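Local coordinates for protein lipase (Streptomyces rimosus, PDB 5MAL) that hydrolyses triacylglycerols and other esters, preferring medium-length acyl chains, as a secreted serine esterase of the GDSL family, at residues S70-V75 and P132-V137; Q122-I127 and A179-A184; T2-L7 and S33-W38. One frame throughout, in Å; residues are numbered along the deposited sequence.

Contact 1: residues S70-V75 and P132-V137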
loop_
_atom_site.group_PDB
_atom_site.type_symbol
_atom_site.label_atom_id
_atom_site.label_comp_id
_atom_site.label_asym_id
_atom_site.label_seq_id
_atom_site.Cartn_x
_atom_site.Cartn_y
_atom_site.Cartn_z
ATOM N N SER A 70 -7.180 7.301 -21.961
ATOM C CA SER A 70 -6.959 8.730 -22.143
ATOM C C SER A 70 -7.952 9.567 -21.337
ATOM O O SER A 70 -7.671 10.713 -20.993
ATOM C CB SER A 70 -7.019 9.105 -23.626
ATOM O OG SER A 70 -8.179 8.581 -24.230
ATOM N N GLY A 71 -9.092 8.980 -21.001
ATOM C CA GLY A 71 -10.094 9.689 -20.222
ATOM C C GLY A 71 -9.808 9.775 -18.734
ATOM O O GLY A 71 -10.453 10.530 -18.015
ATOM N N THR A 72 -8.828 9.015 -18.262
ATOM C CA THR A 72 -8.553 8.968 -16.830
ATOM C C THR A 72 -7.988 10.293 -16.335
ATOM O O THR A 72 -7.066 10.845 -16.948
ATOM C CB THR A 72 -7.582 7.840 -16.505
ATOM O OG1 THR A 72 -8.087 6.620 -17.068
ATOM C CG2 THR A 72 -7.420 7.672 -14.987
ATOM N N ASP A 73 -8.551 10.792 -15.234
ATOM C CA ASP A 73 -8.124 12.059 -14.624
ATOM C C ASP A 73 -7.194 11.852 -13.447
ATOM O O ASP A 73 -6.329 12.686 -13.157
ATOM C CB ASP A 73 -9.339 12.854 -14.140
ATOM C CG ASP A 73 -10.262 13.235 -15.275
ATOM O OD1 ASP A 73 -9.968 14.224 -15.969
ATOM O OD2 ASP A 73 -11.265 12.524 -15.484
ATOM N N LEU A 74 -7.437 10.769 -12.721
ATOM C CA LEU A 74 -6.689 10.491 -11.504
ATOM C C LEU A 74 -6.363 9.014 -11.423
ATOM O O LEU A 74 -7.218 8.169 -11.674
ATOM C CB LEU A 74 -7.489 10.934 -10.277
ATOM C CG LEU A 74 -6.908 10.673 -8.884
ATOM C CD1 LEU A 74 -5.594 11.433 -8.670
ATOM C CD2 LEU A 74 -7.911 11.027 -7.791
ATOM N N VAL A 75 -5.110 8.705 -11.112
ATOM C CA VAL A 75 -4.724 7.338 -10.840
ATOM C C VAL A 75 -4.042 7.302 -9.479
ATOM O O VAL A 75 -3.162 8.115 -9.199
ATOM C CB VAL A 75 -3.761 6.774 -11.908
ATOM C CG1 VAL A 75 -3.306 5.373 -11.530
ATOM C CG2 VAL A 75 -4.418 6.777 -13.274
ATOM N N PRO A 132 -2.022 9.775 -20.151
ATOM C CA PRO A 132 -1.021 10.852 -20.143
ATOM C C PRO A 132 -1.492 12.124 -19.445
ATOM O O PRO A 132 -0.665 12.896 -18.971
ATOM C CB PRO A 132 -0.782 11.107 -21.636
ATOM C CG PRO A 132 -2.081 10.723 -22.281
ATOM C CD PRO A 132 -2.577 9.546 -21.499
ATOM N N ALA A 133 -2.800 12.346 -19.368
ATOM C CA ALA A 133 -3.295 13.561 -18.728
ATOM C C ALA A 133 -3.600 13.324 -17.259
ATOM O O ALA A 133 -3.851 14.267 -16.503
ATOM C CB ALA A 133 -4.536 14.076 -19.451
ATOM N N ALA A 134 -3.587 12.060 -16.849
ATOM C CA ALA A 134 -4.003 11.734 -15.495
ATOM C C ALA A 134 -3.007 12.280 -14.496
ATOM O O ALA A 134 -1.787 12.226 -14.704
ATOM C CB ALA A 134 -4.164 10.206 -15.314
ATOM N N GLN A 135 -3.528 12.858 -13.430
ATOM C CA GLN A 135 -2.703 13.140 -12.261
ATOM C C GLN A 135 -2.513 11.807 -11.563
ATOM O O GLN A 135 -3.482 11.085 -11.311
ATOM C CB GLN A 135 -3.341 14.164 -11.311
ATOM C CG GLN A 135 -3.404 15.616 -11.813
ATOM C CD GLN A 135 -2.046 16.332 -11.883
ATOM O OE1 GLN A 135 -1.120 15.903 -12.584
ATOM N NE2 GLN A 135 -1.940 17.451 -11.173
ATOM N N VAL A 136 -1.268 11.457 -11.273
ATOM C CA VAL A 136 -0.980 10.144 -10.725
ATOM C C VAL A 136 -0.402 10.273 -9.337
ATOM O O VAL A 136 0.554 11.015 -9.119
ATOM C CB VAL A 136 -0.021 9.366 -11.638
ATOM C CG1 VAL A 136 0.232 7.987 -11.104
ATOM C CG2 VAL A 136 -0.614 9.257 -13.034
ATOM N N VAL A 137 -1.009 9.574 -8.385
ATOM C CA VAL A 137 -0.527 9.620 -7.019
ATOM C C VAL A 137 -0.086 8.232 -6.602
ATOM O O VAL A 137 -0.908 7.311 -6.487
ATOM C CB VAL A 137 -1.599 10.108 -6.038
ATOM C CG1 VAL A 137 -0.964 10.350 -4.662
ATOM C CG2 VAL A 137 -2.278 11.358 -6.557
HETATM O O HOH W 1 -5.404 10.713 -19.080
#
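The oxygen of water 1 is the best-held polar atom between Ser-70–Val-75 and Pro-132–Val-137, gripped by three hydrogen bonds. It donates to Ser-70 O and, at 2.7 Å, to Thr-72 O, and it accepts from Ala-133 N, so it joins the two loops just before they run into the sheet. Beyond it the backbones pair directly as parallel strands. Gln-135 N donates to Asp-73 O at 2.8 Å, coming in from above the carbonyl plane, 43° out of it. Val-75 then uses both its polar backbone atoms: its N donates to Gln-135 O at 2.9 Å within the carbonyl plane, and its O accepts from Val-137 N at 2.7 Å in a nearly straight bond, 173° at the hydrogen. Val-75 thus bonds to the residues before and after Val-136, the usual parallel pattern.

Side chains pack on both faces. Leu-74, with CG anti to the backbone N, brings CD1 obliquely across to CG2 of Val-137 at 3.9 Å, on the face shared with Gln-135 CB. The methyl of Ala-134 points toward the partner segment, CB lying 3.4 Å from Thr-72 O; Val-75 CG2 approaches the same CB at 4.0 Å. On the Val-75 face, Val-136 CG2 faces Val-75 CB. The polar end of Asp-73 turns elsewhere, its OD2 accepting from Asp-3 N.

A beta-alpha-beta crossover through helix 98-130 joins the two strands, as in the SGNH hydrolase fold. These pairs lie inside the parallel sheet: strand 3-8 flanks strand 74-78 on its other edge, strand 184-186 does the same for strand 135-139, helix 98-130 packs on Val-75 and Val-136 through Ile-127, and Trp-38 of helix 34-40 rests on Leu-74.

Contact 2: residues Q122-I127 and A179-A184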
loop_
_atom_site.group_PDB
_atom_site.type_symbol
_atom_site.label_atom_id
_atom_site.label_comp_id
_atom_site.label_asym_id
_atom_site.label_seq_id
_atom_site.Cartn_x
_atom_site.Cartn_y
_atom_site.Cartn_z
ATOM N N GLN A 122 7.688 -0.806 -15.049
ATOM C CA GLN A 122 6.765 -1.535 -15.907
ATOM C C GLN A 122 5.355 -1.002 -15.757
ATOM O O GLN A 122 4.671 -0.718 -16.744
ATOM C CB GLN A 122 6.791 -3.028 -15.591
ATOM C CG GLN A 122 7.992 -3.743 -16.148
ATOM C CD GLN A 122 7.904 -5.230 -15.929
ATOM O OE1 GLN A 122 7.818 -5.701 -14.789
ATOM N NE2 GLN A 122 7.893 -5.984 -17.019
ATOM N N VAL A 123 4.926 -0.861 -14.507
ATOM C CA VAL A 123 3.596 -0.356 -14.248
ATOM C C VAL A 123 3.521 1.116 -14.624
ATOM O O VAL A 123 2.560 1.550 -15.265
ATOM C CB VAL A 123 3.203 -0.534 -12.771
ATOM C CG1 VAL A 123 1.838 0.101 -12.513
ATOM C CG2 VAL A 123 3.188 -2.007 -12.405
ATOM N N TYR A 124 4.521 1.888 -14.218
ATOM C CA TYR A 124 4.417 3.337 -14.375
ATOM C C TYR A 124 4.478 3.705 -15.862
ATOM O O TYR A 124 3.825 4.656 -16.292
ATOM C CB TYR A 124 5.511 4.072 -13.603
ATOM C CG TYR A 124 5.481 3.902 -12.094
ATOM C CD1 TYR A 124 4.447 3.219 -11.450
ATOM C CD2 TYR A 124 6.491 4.445 -11.314
ATOM C CE1 TYR A 124 4.453 3.069 -10.055
ATOM C CE2 TYR A 124 6.509 4.306 -9.954
ATOM C CZ TYR A 124 5.496 3.630 -9.325
ATOM O OH TYR A 124 5.577 3.521 -7.964
ATOM N N ASP A 125 5.258 2.950 -16.636
ATOM C CA ASP A 125 5.300 3.138 -18.088
ATOM C C ASP A 125 3.919 2.931 -18.694
ATOM O O ASP A 125 3.512 3.640 -19.625
ATOM C CB ASP A 125 6.268 2.158 -18.754
ATOM C CG ASP A 125 7.709 2.552 -18.601
ATOM O OD1 ASP A 125 8.002 3.712 -18.240
ATOM O OD2 ASP A 125 8.562 1.685 -18.866
ATOM N N ALA A 126 3.218 1.923 -18.195
ATOM C CA ALA A 126 1.885 1.636 -18.696
ATOM C C ALA A 126 0.969 2.816 -18.389
ATOM O O ALA A 126 0.219 3.279 -19.244
ATOM C CB ALA A 126 1.362 0.366 -18.102
ATOM N N ILE A 127 1.053 3.329 -17.168
ATOM C CA ILE A 127 0.258 4.500 -16.805
ATOM C C ILE A 127 0.635 5.709 -17.662
ATOM O O ILE A 127 -0.241 6.453 -18.128
ATOM C CB ILE A 127 0.421 4.828 -15.311
ATOM C CG1 ILE A 127 -0.238 3.734 -14.478
ATOM C CG2 ILE A 127 -0.201 6.172 -14.997
ATOM C CD1 ILE A 127 0.208 3.697 -13.026
ATOM N N ALA A 179 8.653 9.925 -8.885
ATOM C CA ALA A 179 9.142 11.216 -9.352
ATOM C C ALA A 179 9.780 11.079 -10.735
ATOM O O ALA A 179 9.721 12.004 -11.555
ATOM C CB ALA A 179 10.130 11.789 -8.364
ATOM N N ASP A 180 10.361 9.910 -11.006
ATOM C CA ASP A 180 11.023 9.674 -12.288
ATOM C C ASP A 180 10.039 9.569 -13.447
ATOM O O ASP A 180 10.432 9.652 -14.609
ATOM C CB ASP A 180 11.863 8.412 -12.236
ATOM C CG ASP A 180 13.130 8.547 -13.035
ATOM O OD1 ASP A 180 13.788 9.600 -12.907
ATOM O OD2 ASP A 180 13.445 7.613 -13.792
ATOM N N HIS A 181 8.760 9.384 -13.128
ATOM C CA HIS A 181 7.705 9.417 -14.139
ATOM C C HIS A 181 6.811 10.642 -13.990
ATOM O O HIS A 181 5.771 10.749 -14.640
ATOM C CB HIS A 181 6.853 8.158 -14.065
ATOM C CG HIS A 181 7.593 6.911 -14.409
ATOM N ND1 HIS A 181 7.350 6.206 -15.567
ATOM C CD2 HIS A 181 8.564 6.233 -13.749
ATOM C CE1 HIS A 181 8.141 5.149 -15.607
ATOM N NE2 HIS A 181 8.884 5.138 -14.514
ATOM N N GLY A 182 7.222 11.569 -13.131
ATOM C CA GLY A 182 6.468 12.782 -12.903
ATOM C C GLY A 182 5.207 12.532 -12.106
ATOM O O GLY A 182 4.275 13.340 -12.139
ATOM N N PHE A 183 5.174 11.410 -11.388
ATOM C CA PHE A 183 4.034 11.121 -10.511
ATOM C C PHE A 183 4.264 11.727 -9.146
ATOM O O PHE A 183 5.411 11.879 -8.721
ATOM C CB PHE A 183 3.808 9.624 -10.333
ATOM C CG PHE A 183 3.613 8.857 -11.617
ATOM C CD1 PHE A 183 3.212 9.489 -12.783
ATOM C CD2 PHE A 183 3.788 7.484 -11.627
ATOM C CE1 PHE A 183 3.021 8.756 -13.950
ATOM C CE2 PHE A 183 3.610 6.751 -12.780
ATOM C CZ PHE A 183 3.216 7.392 -13.951
ATOM N N ALA A 184 3.179 12.076 -8.466
ATOM C CA ALA A 184 3.265 12.487 -7.078
ATOM C C ALA A 184 3.500 11.254 -6.230
ATOM O O ALA A 184 3.025 10.169 -6.570
ATOM C CB ALA A 184 2.007 13.193 -6.634
#
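Tyr-124 overlaps His-181 through its CB, which stands 3.4 Å from the centroid of the imidazole and only 8° off the ring normal, a CH-pi contact over the middle of the face. The phenol ring beyond it stands almost perpendicular to the imidazole, planes at 87°, in an edge-to-face pair with the Tyr-124 edge toward the His-181 face. Phe-183 completes the aromatic cluster. It turns its own edge toward the face of Tyr-124, offset toward the rim, with CE2 3.5 Å from Tyr-124 CG, while its CZ meets Ile-127 CG2 at 3.8 Å. His-181 CB lies over the centre of the Phe-183 ring.

Gly-182, at positive phi, is the C' residue of a Schellman motif that ends helix 159-180: its N hydrogen-bonds to Ala-179 O, and Phe-183 N reaches back to Ala-178 O. The turn sets His-181 and Phe-183 so that both meet helix 98-130.

Asp-125 brings OD1 to the edge of the imidazole, 3.0 Å from His-181 CE1. ND1 and NE2 of His-181 are both hydrogen-bonded to carboxylates of the same helix, Asp-128 OD2 and Asp-121 OD1. An alanine in place of His-181 would remove the imidazole, and would probably cost the turn after helix 159-180 its two hydrogen bonds to helix 98-130 and Tyr-124 CB the ring face that receives it. With each ring nitrogen facing a carboxylate and a third carboxylate at CE1, the imidazole is likely to carry both protons and a positive charge, and the nearby carboxylates would be expected to raise its basicity.

Contact 3: residues T2-L7 and S33-W38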
loop_
_atom_site.group_PDB
_atom_site.type_symbol
_atom_site.label_atom_id
_atom_site.label_comp_id
_atom_site.label_asym_id
_atom_site.label_seq_id
_atom_site.Cartn_x
_atom_site.Cartn_y
_atom_site.Cartn_z
ATOM N N THR A 2 -13.980 13.245 -11.457
ATOM C CA THR A 2 -14.232 12.482 -12.685
ATOM C C THR A 2 -13.583 11.122 -12.676
ATOM O O THR A 2 -13.843 10.345 -11.765
ATOM C CB THR A 2 -13.819 13.215 -13.971
ATOM O OG1 THR A 2 -12.731 14.113 -13.701
ATOM C CG2 THR A 2 -15.027 13.931 -14.571
ATOM N N ASP A 3 -12.820 10.803 -13.722
ATOM C CA ASP A 3 -12.420 9.417 -13.940
ATOM C C ASP A 3 -11.214 9.099 -13.098
ATOM O O ASP A 3 -10.108 9.523 -13.390
ATOM C CB ASP A 3 -12.131 9.140 -15.410
ATOM C CG ASP A 3 -13.374 9.195 -16.255
ATOM O OD1 ASP A 3 -14.120 8.196 -16.264
ATOM O OD2 ASP A 3 -13.613 10.238 -16.889
ATOM N N TYR A 4 -11.475 8.339 -12.051
ATOM C CA TYR A 4 -10.485 7.963 -11.064
ATOM C C TYR A 4 -10.267 6.465 -11.170
ATOM O O TYR A 4 -11.206 5.686 -11.011
ATOM C CB TYR A 4 -10.984 8.369 -9.672
ATOM C CG TYR A 4 -10.180 7.862 -8.493
ATOM C CD1 TYR A 4 -8.801 7.672 -8.578
ATOM C CD2 TYR A 4 -10.811 7.577 -7.275
ATOM C CE1 TYR A 4 -8.066 7.228 -7.465
ATOM C CE2 TYR A 4 -10.088 7.113 -6.184
ATOM C CZ TYR A 4 -8.723 6.948 -6.284
ATOM O OH TYR A 4 -8.002 6.499 -5.205
ATOM N N VAL A 5 -9.043 6.056 -11.478
ATOM C CA VAL A 5 -8.724 4.635 -11.383
ATOM C C VAL A 5 -7.843 4.393 -10.175
ATOM O O VAL A 5 -6.781 5.004 -10.036
ATOM C CB VAL A 5 -8.008 4.104 -12.610
ATOM C CG1 VAL A 5 -7.724 2.611 -12.431
ATOM C CG2 VAL A 5 -8.855 4.357 -13.877
ATOM N N ALA A 6 -8.284 3.491 -9.309
ATOM C CA ALA A 6 -7.508 3.154 -8.125
ATOM C C ALA A 6 -6.937 1.753 -8.266
ATOM O O ALA A 6 -7.657 0.761 -8.225
ATOM C CB ALA A 6 -8.360 3.266 -6.888
ATOM N N LEU A 7 -5.623 1.708 -8.434
ATOM C CA LEU A 7 -4.868 0.481 -8.641
ATOM C C LEU A 7 -4.175 0.043 -7.382
ATOM O O LEU A 7 -4.035 0.813 -6.437
ATOM C CB LEU A 7 -3.779 0.691 -9.693
ATOM C CG LEU A 7 -4.185 1.360 -10.990
ATOM C CD1 LEU A 7 -2.906 1.754 -11.673
ATOM C CD2 LEU A 7 -4.997 0.367 -11.806
ATOM N N SER A 33 -11.820 1.861 2.265
ATOM C CA SER A 33 -10.474 2.055 1.724
ATOM C C SER A 33 -10.271 3.501 1.295
ATOM O O SER A 33 -11.245 4.202 1.000
ATOM C CB SER A 33 -10.258 1.149 0.519
ATOM O OG SER A 33 -11.111 1.567 -0.534
ATOM N N TYR A 34 -9.025 3.967 1.209
ATOM C CA TYR A 34 -8.891 5.385 0.875
ATOM C C TYR A 34 -9.445 5.687 -0.536
ATOM O O TYR A 34 -10.035 6.734 -0.727
ATOM C CB TYR A 34 -7.440 5.880 1.025
ATOM C CG TYR A 34 -6.481 5.353 0.001
ATOM C CD1 TYR A 34 -6.319 6.002 -1.226
ATOM C CD2 TYR A 34 -5.706 4.232 0.265
ATOM C CE1 TYR A 34 -5.447 5.517 -2.167
ATOM C CE2 TYR A 34 -4.819 3.744 -0.668
ATOM C CZ TYR A 34 -4.701 4.394 -1.885
ATOM O OH TYR A 34 -3.837 3.935 -2.837
ATOM N N PRO A 35 -9.306 4.758 -1.519
ATOM C CA PRO A 35 -9.912 5.164 -2.790
ATOM C C PRO A 35 -11.424 5.264 -2.732
ATOM O O PRO A 35 -11.984 6.187 -3.306
ATOM C CB PRO A 35 -9.495 4.041 -3.750
ATOM C CG PRO A 35 -8.230 3.519 -3.170
ATOM C CD PRO A 35 -8.524 3.518 -1.694
ATOM N N ALA A 36 -12.073 4.331 -2.052
ATOM C CA ALA A 36 -13.525 4.375 -1.952
ATOM C C ALA A 36 -13.969 5.614 -1.171
ATOM O O ALA A 36 -14.947 6.268 -1.527
ATOM C CB ALA A 36 -14.048 3.119 -1.302
ATOM N N LEU A 37 -13.246 5.944 -0.105
ATOM C CA LEU A 37 -13.549 7.155 0.650
ATOM C C LEU A 37 -13.363 8.410 -0.198
ATOM O O LEU A 37 -14.146 9.367 -0.112
ATOM C CB LEU A 37 -12.674 7.245 1.896
ATOM C CG LEU A 37 -12.927 6.192 2.976
ATOM C CD1 LEU A 37 -11.918 6.380 4.095
ATOM C CD2 LEU A 37 -14.346 6.287 3.512
ATOM N N TRP A 38 -12.306 8.420 -0.999
ATOM C CA TRP A 38 -12.072 9.544 -1.877
ATOM C C TRP A 38 -13.225 9.673 -2.869
ATOM O O TRP A 38 -13.778 10.749 -3.043
ATOM C CB TRP A 38 -10.747 9.386 -2.620
ATOM C CG TRP A 38 -10.278 10.652 -3.249
ATOM C CD1 TRP A 38 -9.408 11.569 -2.717
ATOM C CD2 TRP A 38 -10.633 11.142 -4.539
ATOM N NE1 TRP A 38 -9.209 12.598 -3.602
ATOM C CE2 TRP A 38 -9.956 12.364 -4.725
ATOM C CE3 TRP A 38 -11.473 10.673 -5.554
ATOM C CZ2 TRP A 38 -10.078 13.114 -5.891
ATOM C CZ3 TRP A 38 -11.598 11.435 -6.715
ATOM C CH2 TRP A 38 -10.905 12.637 -6.866
HETATM O O HOH W 2 -5.174 3.121 -5.324
#
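Apolar packing is centred on Pro-35, in the first turn of helix 34-40. Its CB presses on Ala-6 CB at 3.4 Å, tighter than usual for two carbons, and lies 3.9 Å from Tyr-4 CZ. Tyr-4, with CG anti to the backbone N, also brings its OH to 3.2 Å from Pro-35 CB and its ring edge to Pro-35 O, both van der Waals approaches. In the aromatic contact Tyr-4 CD2 meets Trp-38 CE3 at 3.6 Å, the Tyr-4 ring oblique to the Trp-38 six-membered ring, planes at 61°. The polar link is water 2, which donates to Leu-7 O at 2.8 Å and is hydrogen-bonded to Tyr-34 OH, itself hydrogen-bonded to Ser-12 OG. Tyr-4 OH and Trp-38 NE1 hydrogen-bond outside, to Ser-76 OG and Thr-234 O. At the helix start Ser-33 is the N-cap, its OG accepting from Ala-36 N at 3.3 Å.

The Tyr-34 side chain lies about 10 Å from that of the nucleophile Ser-10. The axes of 3-7 and 34-38 run nearly antiparallel and come within 9.4 Å, with strand 46-49 touching Pro-35 through Phe-47 and Phe-49 and helix 219-232 packing on Tyr-4 and Trp-38 through Leu-230.

Overall arrangement
From the N terminus, contact 3 comes first, folding helix 34-40 back on strand 3-8 and closing the first loop before contact 1 opens. Contact 1 opens at strand 74-78 and closes when the chain returns as strand 135-139. Contact 2 starts within that loop, on helix 98-130, and closes beyond it, after helix 159-180, so contacts 1 and 2 cross. They adjoin through Val-136, which meets Phe-183 and Ala-184. Contacts 1 and 3 share the sheet through neighbouring strands 3-8 and 74-78. Together they join a three-layer alpha/beta/alpha sandwich, as in other SGNH hydrolases: helices of contact 2 on one face, helix 34-40 on the other, with Leu-7 reaching Ile-127.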